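Local coordinates for putative HMP/thiamine permease protein YkoE (Bacillus subtilis, PDB 5EDL), which probably serves as the substrate-binding S component of an energy-coupling-factor vitamin transporter, and holds thiamine within a bundle of membrane helices, at residues A[22-27]-A[44-49]; A[133-138]-A[148-153]. All blocks are in the same frame, centred on the assembly; numbering follows the deposited sequence.

How the contacts relate
Contacts 1 and 2 line two parts of one bound thiamine, so that a pocket inside a helical membrane protein is built from pieces far apart in sequence. In contact 1, residues 22-27 and 44-49 meet beside the aminopyrimidine of the bound thiamine; in contact 2, residues 133-138 and 148-153 come together near its hydroxyethyl end. Their centres lie about 15 Å apart, and contact 1 closes along the chain before contact 2 opens. Two pairs of residues join them directly. Gly-45 N lies 2.8 Å from Ser-153 OG, a probable hydrogen bond, and Arg-150 makes a cation-pi contact with Tyr-44, whose CE2 stands 3.5 Å from Arg-150 NH2.

Contact 1: A[22-27]-A[44-49]; sequences LLFTHF and YGIWFI. With VIB (3-(4-amino-2-methyl-pyrimidin-5-ylmethyl)-5-(2-hydroxy-ethyl)-4-methyl-thiazol-3-ium), chain B.
With Trp-47 CG set anti to its own carbonyl carbon (chi1 -70°), the indole swings toward Thr-25 and Phe-24, while Ile-46, its CG1 anti to the backbone N (chi1 -158°), leaves CG2 to meet the Phe-24 ring. This is one wall of the thiamine pocket in the S-component helix bundle, where helix 4-35 packs against the link leading into helix 49-58. Ile-46 CG2 makes a CH-pi contact over one face of Phe-24, 4.1 Å from the ring centroid and displaced toward the rim. The same methyl also underlies the indole, on the face turned from the ligand, and so fills the angle between the two aromatic groups. Trp-47 turns its edge to helix 4-35, bringing CZ2 to 3.4 Å from Phe-24 O. Its NE1 is hydrogen-bonded to Tyr-21 O, a tie that probably helps to fix the rotation of the indole.

The other indole face is a platform for thiamine: the methylene carbon C7A sits over its centre, and C6A of the pyrimidine is 3.4 Å from Trp-47 NE1. Thr-25 OG1 comes to 3.1 Å from VIB C6A, and its hydrogen bonds to Glu-75 and to Tyr-21 O hold the hydroxyl beside the pyrimidine. Tyr-44 reaches the ligand at two places. Its OH accepts a weak, bent hydrogen bond from the amino nitrogen N4A (129° at the hydrogen), and it donates one to the ligand hydroxyl, Tyr-44 OH to VIB O1, at 2.7 Å.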
ATOM      1  N   LEU A  22      -3.676  12.060   2.381  1.00 25.56           N
ATOM      2  CA  LEU A  22      -3.507  13.481   2.674  1.00 28.00           C
ATOM      3  C   LEU A  22      -3.830  13.791   4.139  1.00 29.99           C
ATOM      4  O   LEU A  22      -3.138  14.580   4.787  1.00 27.96           O
ATOM      5  CB  LEU A  22      -4.388  14.327   1.750  1.00 28.72           C
ATOM      6  CG  LEU A  22      -4.300  15.848   1.931  1.00 30.74           C
ATOM      7  CD1 LEU A  22      -2.864  16.340   1.766  1.00 30.71           C
ATOM      8  CD2 LEU A  22      -5.228  16.556   0.950  1.00 34.20           C
ATOM      9  N   LEU A  23      -4.895  13.176   4.638  1.00 28.38           N
ATOM     10  CA  LEU A  23      -5.299  13.322   6.031  1.00 34.99           C
ATOM     11  C   LEU A  23      -4.185  12.850   6.967  1.00 31.17           C
ATOM     12  O   LEU A  23      -3.811  13.550   7.912  1.00 28.89           O
ATOM     13  CB  LEU A  23      -6.590  12.539   6.298  1.00 31.00           C
ATOM     14  CG  LEU A  23      -6.941  12.233   7.757  1.00 38.43           C
ATOM     15  CD1 LEU A  23      -7.067  13.508   8.571  1.00 44.40           C
ATOM     16  CD2 LEU A  23      -8.238  11.420   7.841  1.00 35.90           C
ATOM     17  N   PHE A  24      -3.638  11.671   6.682  1.00 29.21           N
ATOM     18  CA  PHE A  24      -2.560  11.122   7.503  1.00 25.89           C
ATOM     19  C   PHE A  24      -1.272  11.915   7.379  1.00 26.75           C
ATOM     20  O   PHE A  24      -0.499  11.998   8.330  1.00 25.39           O
ATOM     21  CB  PHE A  24      -2.313   9.656   7.151  1.00 24.98           C
ATOM     22  CG  PHE A  24      -3.221   8.718   7.881  1.00 27.61           C
ATOM     23  CD1 PHE A  24      -2.837   8.168   9.091  1.00 31.36           C
ATOM     24  CD2 PHE A  24      -4.468   8.411   7.380  1.00 29.04           C
ATOM     25  CE1 PHE A  24      -3.675   7.323   9.777  1.00 31.19           C
ATOM     26  CE2 PHE A  24      -5.305   7.558   8.062  1.00 34.84           C
ATOM     27  CZ  PHE A  24      -4.905   7.023   9.271  1.00 33.28           C
ATOM     28  N   THR A  25      -1.046  12.511   6.215  1.00 24.92           N
ATOM     29  CA  THR A  25       0.110  13.379   6.055  1.00 25.01           C
ATOM     30  C   THR A  25       0.012  14.578   6.999  1.00 26.56           C
ATOM     31  O   THR A  25       1.000  14.961   7.644  1.00 26.63           O
ATOM     32  CB  THR A  25       0.254  13.857   4.609  1.00 25.13           C
ATOM     33  OG1 THR A  25       0.777  12.783   3.826  1.00 23.98           O
ATOM     34  CG2 THR A  25       1.204  15.057   4.521  1.00 28.90           C
ATOM     35  N   HIS A  26      -1.178  15.159   7.088  1.00 28.75           N
ATOM     36  CA  HIS A  26      -1.390  16.286   7.997  1.00 29.33           C
ATOM     37  C   HIS A  26      -1.103  15.871   9.453  1.00 29.30           C
ATOM     38  O   HIS A  26      -0.379  16.567  10.158  1.00 29.91           O
ATOM     39  CB  HIS A  26      -2.808  16.835   7.839  1.00 37.28           C
ATOM     40  CG  HIS A  26      -2.950  17.793   6.695  1.00 51.24           C
ATOM     41  ND1 HIS A  26      -2.283  18.998   6.650  1.00 61.61           N
ATOM     42  CD2 HIS A  26      -3.674  17.720   5.551  1.00 56.07           C
ATOM     43  CE1 HIS A  26      -2.590  19.628   5.528  1.00 66.80           C
ATOM     44  NE2 HIS A  26      -3.432  18.873   4.844  1.00 61.99           N
ATOM     45  N   PHE A  27      -1.649  14.726   9.874  1.00 28.92           N
ATOM     46  CA  PHE A  27      -1.314  14.109  11.173  1.00 34.56           C
ATOM     47  C   PHE A  27       0.190  13.951  11.385  1.00 32.12           C
ATOM     48  O   PHE A  27       0.725  14.276  12.447  1.00 34.18           O
ATOM     49  CB  PHE A  27      -1.941  12.712  11.307  1.00 36.20           C
ATOM     50  CG  PHE A  27      -3.438  12.703  11.397  1.00 46.23           C
ATOM     51  CD1 PHE A  27      -4.144  13.850  11.712  1.00 48.96           C
ATOM     52  CD2 PHE A  27      -4.143  11.524  11.177  1.00 54.79           C
ATOM     53  CE1 PHE A  27      -5.535  13.828  11.797  1.00 53.25           C
ATOM     54  CE2 PHE A  27      -5.530  11.495  11.260  1.00 58.67           C
ATOM     55  CZ  PHE A  27      -6.226  12.649  11.571  1.00 55.38           C
ATOM     56  N   TYR A  44       3.059   4.760   9.443  1.00 22.81           N
ATOM     57  CA  TYR A  44       3.675   4.934   8.122  1.00 22.59           C
ATOM     58  C   TYR A  44       3.081   4.003   7.055  1.00 22.10           C
ATOM     59  O   TYR A  44       2.879   4.411   5.915  1.00 22.16           O
ATOM     60  CB  TYR A  44       5.196   4.731   8.182  1.00 22.50           C
ATOM     61  CG  TYR A  44       5.925   5.657   7.224  1.00 23.54           C
ATOM     62  CD1 TYR A  44       5.879   5.440   5.853  1.00 23.18           C
ATOM     63  CD2 TYR A  44       6.617   6.781   7.694  1.00 24.03           C
ATOM     64  CE1 TYR A  44       6.520   6.300   4.963  1.00 24.31           C
ATOM     65  CE2 TYR A  44       7.266   7.648   6.813  1.00 25.06           C
ATOM     66  CZ  TYR A  44       7.208   7.405   5.455  1.00 25.19           C
ATOM     67  OH  TYR A  44       7.831   8.260   4.579  1.00 26.58           O
ATOM     68  N   GLY A  45       2.793   2.762   7.435  1.00 21.58           N
ATOM     69  CA  GLY A  45       2.316   1.774   6.482  1.00 21.21           C
ATOM     70  C   GLY A  45       1.013   2.141   5.783  1.00 23.88           C
ATOM     71  O   GLY A  45       0.698   1.583   4.727  1.00 23.98           O
ATOM     72  N   ILE A  46       0.243   3.060   6.363  1.00 21.81           N
ATOM     73  CA  ILE A  46      -0.988   3.505   5.717  1.00 22.18           C
ATOM     74  C   ILE A  46      -0.680   4.102   4.346  1.00 23.77           C
ATOM     75  O   ILE A  46      -1.482   3.960   3.420  1.00 23.82           O
ATOM     76  CB  ILE A  46      -1.762   4.557   6.551  1.00 23.33           C
ATOM     77  CG1 ILE A  46      -3.236   4.584   6.145  1.00 39.24           C
ATOM     78  CG2 ILE A  46      -1.170   5.938   6.367  1.00 29.89           C
ATOM     79  CD1 ILE A  46      -3.993   3.283   6.458  1.00 42.07           C
ATOM     80  N   TRP A  47       0.474   4.757   4.207  1.00 22.46           N
ATOM     81  CA  TRP A  47       0.819   5.381   2.923  1.00 22.96           C
ATOM     82  C   TRP A  47       1.202   4.370   1.842  1.00 22.38           C
ATOM     83  O   TRP A  47       1.456   4.769   0.697  1.00 24.26           O
ATOM     84  CB  TRP A  47       1.954   6.413   3.096  1.00 23.85           C
ATOM     85  CG  TRP A  47       1.500   7.641   3.845  1.00 24.99           C
ATOM     86  CD1 TRP A  47       0.501   8.506   3.491  1.00 26.15           C
ATOM     87  CD2 TRP A  47       2.046   8.141   5.071  1.00 25.38           C
ATOM     88  NE1 TRP A  47       0.384   9.510   4.431  1.00 27.41           N
ATOM     89  CE2 TRP A  47       1.319   9.300   5.414  1.00 26.88           C
ATOM     90  CE3 TRP A  47       3.082   7.714   5.915  1.00 24.79           C
ATOM     91  CZ2 TRP A  47       1.598  10.042   6.564  1.00 27.80           C
ATOM     92  CZ3 TRP A  47       3.348   8.443   7.059  1.00 25.50           C
ATOM     93  CH2 TRP A  47       2.606   9.592   7.376  1.00 26.99           C
ATOM     94  N   PHE A  48       1.258   3.087   2.201  1.00 21.57           N
ATOM     95  CA  PHE A  48       1.524   2.023   1.212  1.00 21.33           C
ATOM     96  C   PHE A  48       0.289   1.181   0.858  1.00 21.50           C
ATOM     97  O   PHE A  48       0.358   0.312  -0.020  1.00 20.88           O
ATOM     98  CB  PHE A  48       2.586   1.026   1.696  1.00 21.24           C
ATOM     99  CG  PHE A  48       3.766   1.636   2.391  1.00 21.97           C
ATOM    100  CD1 PHE A  48       4.266   2.874   2.024  1.00 22.25           C
ATOM    101  CD2 PHE A  48       4.387   0.940   3.417  1.00 21.49           C
ATOM    102  CE1 PHE A  48       5.369   3.413   2.680  1.00 22.71           C
ATOM    103  CE2 PHE A  48       5.485   1.462   4.079  1.00 21.85           C
ATOM    104  CZ  PHE A  48       5.982   2.708   3.711  1.00 22.41           C
ATOM    105  N   ILE A  49      -0.816   1.396   1.558  1.00 20.85           N
ATOM    106  CA  ILE A  49      -1.926   0.444   1.493  1.00 22.15           C
ATOM    107  C   ILE A  49      -2.494   0.288   0.072  1.00 21.10           C
ATOM    108  O   ILE A  49      -2.900  -0.798  -0.308  1.00 26.41           O
ATOM    109  CB  ILE A  49      -3.072   0.836   2.471  1.00 21.02           C
ATOM    110  CG1 ILE A  49      -4.050  -0.339   2.618  1.00 23.30           C
ATOM    111  CG2 ILE A  49      -3.782   2.100   2.003  1.00 21.60           C
ATOM    112  CD1 ILE A  49      -5.010  -0.193   3.777  1.00 22.97           C
TER
HETATM  113  CM2 VIB B 201       2.067   8.813  -0.891  1.00 21.79           C
HETATM  114  N4A VIB B 201       5.298   8.369   2.758  1.00 17.01           N
HETATM  115  CM4 VIB B 201       5.803  11.066   6.735  1.00 19.99           C
HETATM  116  O1  VIB B 201       9.438   9.984   5.994  1.00 32.11           O
HETATM  117  C7  VIB B 201       9.848  11.278   5.598  1.00 25.25           C
HETATM  118  C6  VIB B 201       8.743  12.246   5.946  1.00 27.23           C
HETATM  119  C2  VIB B 201       6.211  11.804   2.934  1.00 27.58           C
HETATM  120  S1  VIB B 201       7.629  12.230   3.442  1.00 29.14           S
HETATM  121  C5  VIB B 201       7.605  11.993   4.974  1.00 28.09           C
HETATM  122  C4  VIB B 201       6.317  11.456   5.345  1.00 22.07           C
HETATM  123  N3  VIB B 201       5.436  11.345   4.051  1.00 21.60           N
HETATM  124  C7A VIB B 201       4.058  10.867   4.109  1.00 19.46           C
HETATM  125  C4A VIB B 201       4.192   9.077   2.149  1.00 21.35           C
HETATM  126  N3A VIB B 201       3.670   8.660   0.994  1.00 22.46           N
HETATM  127  C2A VIB B 201       2.629   9.341   0.440  1.00 23.11           C
HETATM  128  N1A VIB B 201       2.109  10.439   1.074  1.00 20.99           N
HETATM  129  C6A VIB B 201       2.626  10.876   2.251  1.00 18.53           C
HETATM  130  C5A VIB B 201       3.676  10.175   2.788  1.00 21.70           C

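Contact 2: A[133-138]-A[148-153]. With VIB (3-(4-amino-2-methyl-pyrimidin-5-ylmethyl)-5-(2-hydroxy-ethyl)-4-methyl-thiazol-3-ium), chain B.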
ATOM      1  N   SER A 133      15.228  13.369   3.432  1.00 30.06           N
ATOM      2  CA  SER A 133      14.405  13.821   4.554  1.00 33.89           C
ATOM      3  C   SER A 133      15.181  14.069   5.846  1.00 30.35           C
ATOM      4  O   SER A 133      14.586  14.161   6.921  1.00 30.28           O
ATOM      5  CB  SER A 133      13.295  12.803   4.820  1.00 28.71           C
ATOM      6  OG  SER A 133      12.738  12.347   3.601  1.00 28.36           O
ATOM      7  N   GLY A 134      16.501  14.181   5.731  1.00 30.86           N
ATOM      8  CA  GLY A 134      17.348  14.493   6.870  1.00 34.58           C
ATOM      9  C   GLY A 134      17.614  13.327   7.808  1.00 33.79           C
ATOM     10  O   GLY A 134      18.151  13.529   8.896  1.00 33.06           O
ATOM     11  N   TYR A 135      17.260  12.107   7.394  1.00 29.10           N
ATOM     12  CA  TYR A 135      17.472  10.934   8.240  1.00 28.37           C
ATOM     13  C   TYR A 135      18.949  10.627   8.435  1.00 28.86           C
ATOM     14  O   TYR A 135      19.330   9.994   9.407  1.00 29.06           O
ATOM     15  CB  TYR A 135      16.762   9.703   7.655  1.00 27.15           C
ATOM     16  CG  TYR A 135      15.332   9.573   8.106  1.00 26.64           C
ATOM     17  CD1 TYR A 135      14.529  10.705   8.263  1.00 27.24           C
ATOM     18  CD2 TYR A 135      14.780   8.328   8.378  1.00 29.40           C
ATOM     19  CE1 TYR A 135      13.213  10.593   8.678  1.00 26.99           C
ATOM     20  CE2 TYR A 135      13.460   8.204   8.790  1.00 27.75           C
ATOM     21  CZ  TYR A 135      12.682   9.336   8.939  1.00 27.28           C
ATOM     22  OH  TYR A 135      11.374   9.209   9.359  1.00 26.01           O
ATOM     23  N   ALA A 136      19.782  11.085   7.510  1.00 29.49           N
ATOM     24  CA  ALA A 136      21.202  10.791   7.575  1.00 30.14           C
ATOM     25  C   ALA A 136      21.872  11.490   8.768  1.00 31.17           C
ATOM     26  O   ALA A 136      22.990  11.153   9.141  1.00 35.90           O
ATOM     27  CB  ALA A 136      21.879  11.188   6.272  1.00 37.18           C
ATOM     28  N   ALA A 137      21.169  12.448   9.367  1.00 34.04           N
ATOM     29  CA  ALA A 137      21.665  13.173  10.530  1.00 34.28           C
ATOM     30  C   ALA A 137      21.480  12.411  11.848  1.00 33.66           C
ATOM     31  O   ALA A 137      22.037  12.811  12.876  1.00 34.97           O
ATOM     32  CB  ALA A 137      20.975  14.543  10.625  1.00 34.38           C
ATOM     33  N   TYR A 138      20.712  11.318  11.813  1.00 31.33           N
ATOM     34  CA  TYR A 138      20.306  10.614  13.035  1.00 31.35           C
ATOM     35  C   TYR A 138      21.272   9.490  13.420  1.00 35.01           C
ATOM     36  O   TYR A 138      22.058   9.016  12.596  1.00 33.84           O
ATOM     37  CB  TYR A 138      18.885  10.053  12.873  1.00 30.26           C
ATOM     38  CG  TYR A 138      17.854  11.118  12.569  1.00 30.29           C
ATOM     39  CD1 TYR A 138      17.915  12.365  13.191  1.00 32.65           C
ATOM     40  CD2 TYR A 138      16.840  10.893  11.643  1.00 29.28           C
ATOM     41  CE1 TYR A 138      16.983  13.354  12.910  1.00 31.91           C
ATOM     42  CE2 TYR A 138      15.904  11.877  11.353  1.00 29.57           C
ATOM     43  CZ  TYR A 138      15.978  13.106  11.989  1.00 30.93           C
ATOM     44  OH  TYR A 138      15.058  14.097  11.720  1.00 31.54           O
ATOM     45  N   VAL A 148      12.574  -0.408  12.203  1.00 26.08           N
ATOM     46  CA  VAL A 148      11.841  -1.538  12.742  1.00 32.45           C
ATOM     47  C   VAL A 148      10.349  -1.207  12.867  1.00 26.38           C
ATOM     48  O   VAL A 148       9.493  -1.987  12.432  1.00 26.10           O
ATOM     49  CB  VAL A 148      12.400  -1.976  14.104  1.00 28.37           C
ATOM     50  CG1 VAL A 148      11.426  -2.895  14.799  1.00 29.31           C
ATOM     51  CG2 VAL A 148      13.755  -2.664  13.920  1.00 28.97           C
ATOM     52  N   ILE A 149      10.044  -0.051  13.458  1.00 26.59           N
ATOM     53  CA  ILE A 149       8.662   0.410  13.550  1.00 26.49           C
ATOM     54  C   ILE A 149       8.035   0.543  12.159  1.00 33.20           C
ATOM     55  O   ILE A 149       6.903   0.114  11.940  1.00 25.03           O
ATOM     56  CB  ILE A 149       8.544   1.763  14.280  1.00 27.10           C
ATOM     57  CG1 ILE A 149       9.093   1.651  15.712  1.00 28.70           C
ATOM     58  CG2 ILE A 149       7.090   2.225  14.288  1.00 27.19           C
ATOM     59  CD1 ILE A 149       9.167   2.994  16.467  1.00 29.56           C
ATOM     60  N   ARG A 150       8.764   1.126  11.213  1.00 24.38           N
ATOM     61  CA  ARG A 150       8.200   1.289   9.877  1.00 28.62           C
ATOM     62  C   ARG A 150       7.986  -0.067   9.191  1.00 23.06           C
ATOM     63  O   ARG A 150       7.023  -0.234   8.440  1.00 23.19           O
ATOM     64  CB  ARG A 150       9.070   2.179   8.988  1.00 23.01           C
ATOM     65  CG  ARG A 150       8.316   2.658   7.723  1.00 22.44           C
ATOM     66  CD  ARG A 150       9.174   3.547   6.808  1.00 22.38           C
ATOM     67  NE  ARG A 150       9.593   4.788   7.470  1.00 22.97           N
ATOM     68  CZ  ARG A 150      10.224   5.787   6.860  1.00 23.25           C
ATOM     69  NH1 ARG A 150      10.514   5.706   5.566  1.00 27.61           N
ATOM     70  NH2 ARG A 150      10.565   6.873   7.548  1.00 24.62           N
ATOM     71  N   LEU A 151       8.878  -1.021   9.438  1.00 23.44           N
ATOM     72  CA  LEU A 151       8.711  -2.357   8.871  1.00 23.42           C
ATOM     73  C   LEU A 151       7.440  -3.021   9.419  1.00 23.84           C
ATOM     74  O   LEU A 151       6.655  -3.605   8.671  1.00 23.51           O
ATOM     75  CB  LEU A 151       9.940  -3.220   9.154  1.00 27.47           C
ATOM     76  CG  LEU A 151      11.181  -2.937   8.294  1.00 27.56           C
ATOM     77  CD1 LEU A 151      12.423  -3.562   8.901  1.00 24.94           C
ATOM     78  CD2 LEU A 151      10.971  -3.446   6.875  1.00 23.39           C
ATOM     79  N   ILE A 152       7.225  -2.911  10.725  1.00 24.74           N
ATOM     80  CA  ILE A 152       6.039  -3.500  11.332  1.00 27.33           C
ATOM     81  C   ILE A 152       4.764  -2.832  10.820  1.00 24.84           C
ATOM     82  O   ILE A 152       3.766  -3.502  10.521  1.00 24.92           O
ATOM     83  CB  ILE A 152       6.100  -3.409  12.864  1.00 28.05           C
ATOM     84  CG1 ILE A 152       7.275  -4.249  13.383  1.00 27.85           C
ATOM     85  CG2 ILE A 152       4.785  -3.871  13.477  1.00 27.84           C
ATOM     86  CD1 ILE A 152       7.532  -4.095  14.833  1.00 29.44           C
ATOM     87  N   SER A 153       4.814  -1.509  10.713  1.00 24.41           N
ATOM     88  CA  SER A 153       3.678  -0.722  10.252  1.00 24.49           C
ATOM     89  C   SER A 153       3.347  -1.045   8.789  1.00 27.62           C
ATOM     90  O   SER A 153       2.180  -1.122   8.415  1.00 23.20           O
ATOM     91  CB  SER A 153       3.954   0.788  10.417  1.00 27.94           C
ATOM     92  OG  SER A 153       2.873   1.568   9.921  1.00 24.10           O
TER
HETATM   93  CM2 VIB B 201       2.067   8.813  -0.891  1.00 21.79           C
HETATM   94  N4A VIB B 201       5.298   8.369   2.758  1.00 17.01           N
HETATM   95  CM4 VIB B 201       5.803  11.066   6.735  1.00 19.99           C
HETATM   96  O1  VIB B 201       9.438   9.984   5.994  1.00 32.11           O
HETATM   97  C7  VIB B 201       9.848  11.278   5.598  1.00 25.25           C
HETATM   98  C6  VIB B 201       8.743  12.246   5.946  1.00 27.23           C
HETATM   99  C2  VIB B 201       6.211  11.804   2.934  1.00 27.58           C
HETATM  100  S1  VIB B 201       7.629  12.230   3.442  1.00 29.14           S
HETATM  101  C5  VIB B 201       7.605  11.993   4.974  1.00 28.09           C
HETATM  102  C4  VIB B 201       6.317  11.456   5.345  1.00 22.07           C
HETATM  103  N3  VIB B 201       5.436  11.345   4.051  1.00 21.60           N
HETATM  104  C7A VIB B 201       4.058  10.867   4.109  1.00 19.46           C
HETATM  105  C4A VIB B 201       4.192   9.077   2.149  1.00 21.35           C
HETATM  106  N3A VIB B 201       3.670   8.660   0.994  1.00 22.46           N
HETATM  107  C2A VIB B 201       2.629   9.341   0.440  1.00 23.11           C
HETATM  108  N1A VIB B 201       2.109  10.439   1.074  1.00 20.99           N
HETATM  109  C6A VIB B 201       2.626  10.876   2.251  1.00 18.53           C
HETATM  110  C5A VIB B 201       3.676  10.175   2.788  1.00 21.70           C
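Tyr-135 brings its hydroxyl to the edge of the Arg-150 guanidinium, in the guanidinium plane, with Tyr-135 OH 3.1 Å from Arg-150 NH2. The pair ties the connection between helices 111-132 and 140-170 to the latter helix, in the part of the S-component helix bundle that lines the thiamine pocket. Only these two side chains touch across the segments, and they must reach far to do so, since their CA atoms stand 13.5 Å apart. Arg-150 runs extended until its bend at chi3 (-62°), which turns the guanidinium toward the tyrosine; the two planes are inclined by 64°. Arg-150 NH2 also approaches the ring carbon Tyr-135 CE2, at 3.4 Å.

The buried ends are dense with polar partners. Glu-41 forms a salt bridge with Arg-150 NE and a hydrogen bond with Tyr-135 OH, which is bonded to Tyr-40 as well. Asp-129 pairs with Arg-150 NH2 and also hydrogen-bonds thiamine, so the arginine, itself at the pocket wall, probably also helps to position a ligand-binding carboxylate; the two acids probably stabilise its positive charge. A leucine in place of Tyr-135 would probably leave Tyr-40 and Glu-41 without the hydroxyl they share and lose the contact at the guanidinium edge.

On the solvent side nothing comparable forms: Gly-134, Ala-136 and Ala-137 are exposed and do not touch 148-153, and Gly-134, with a positive phi of 77°, turns the chain from the end of helix 111-132 into the short 3-10 segment 135-137. Toward the ligand the fit is by packing alone: Arg-150 NH2 stands 3.7 Å from VIB O1, and Ser-133 OG, hydrogen-bonded to Asp-129, lies 3.7 Å from the hydroxyethyl carbon VIB C7.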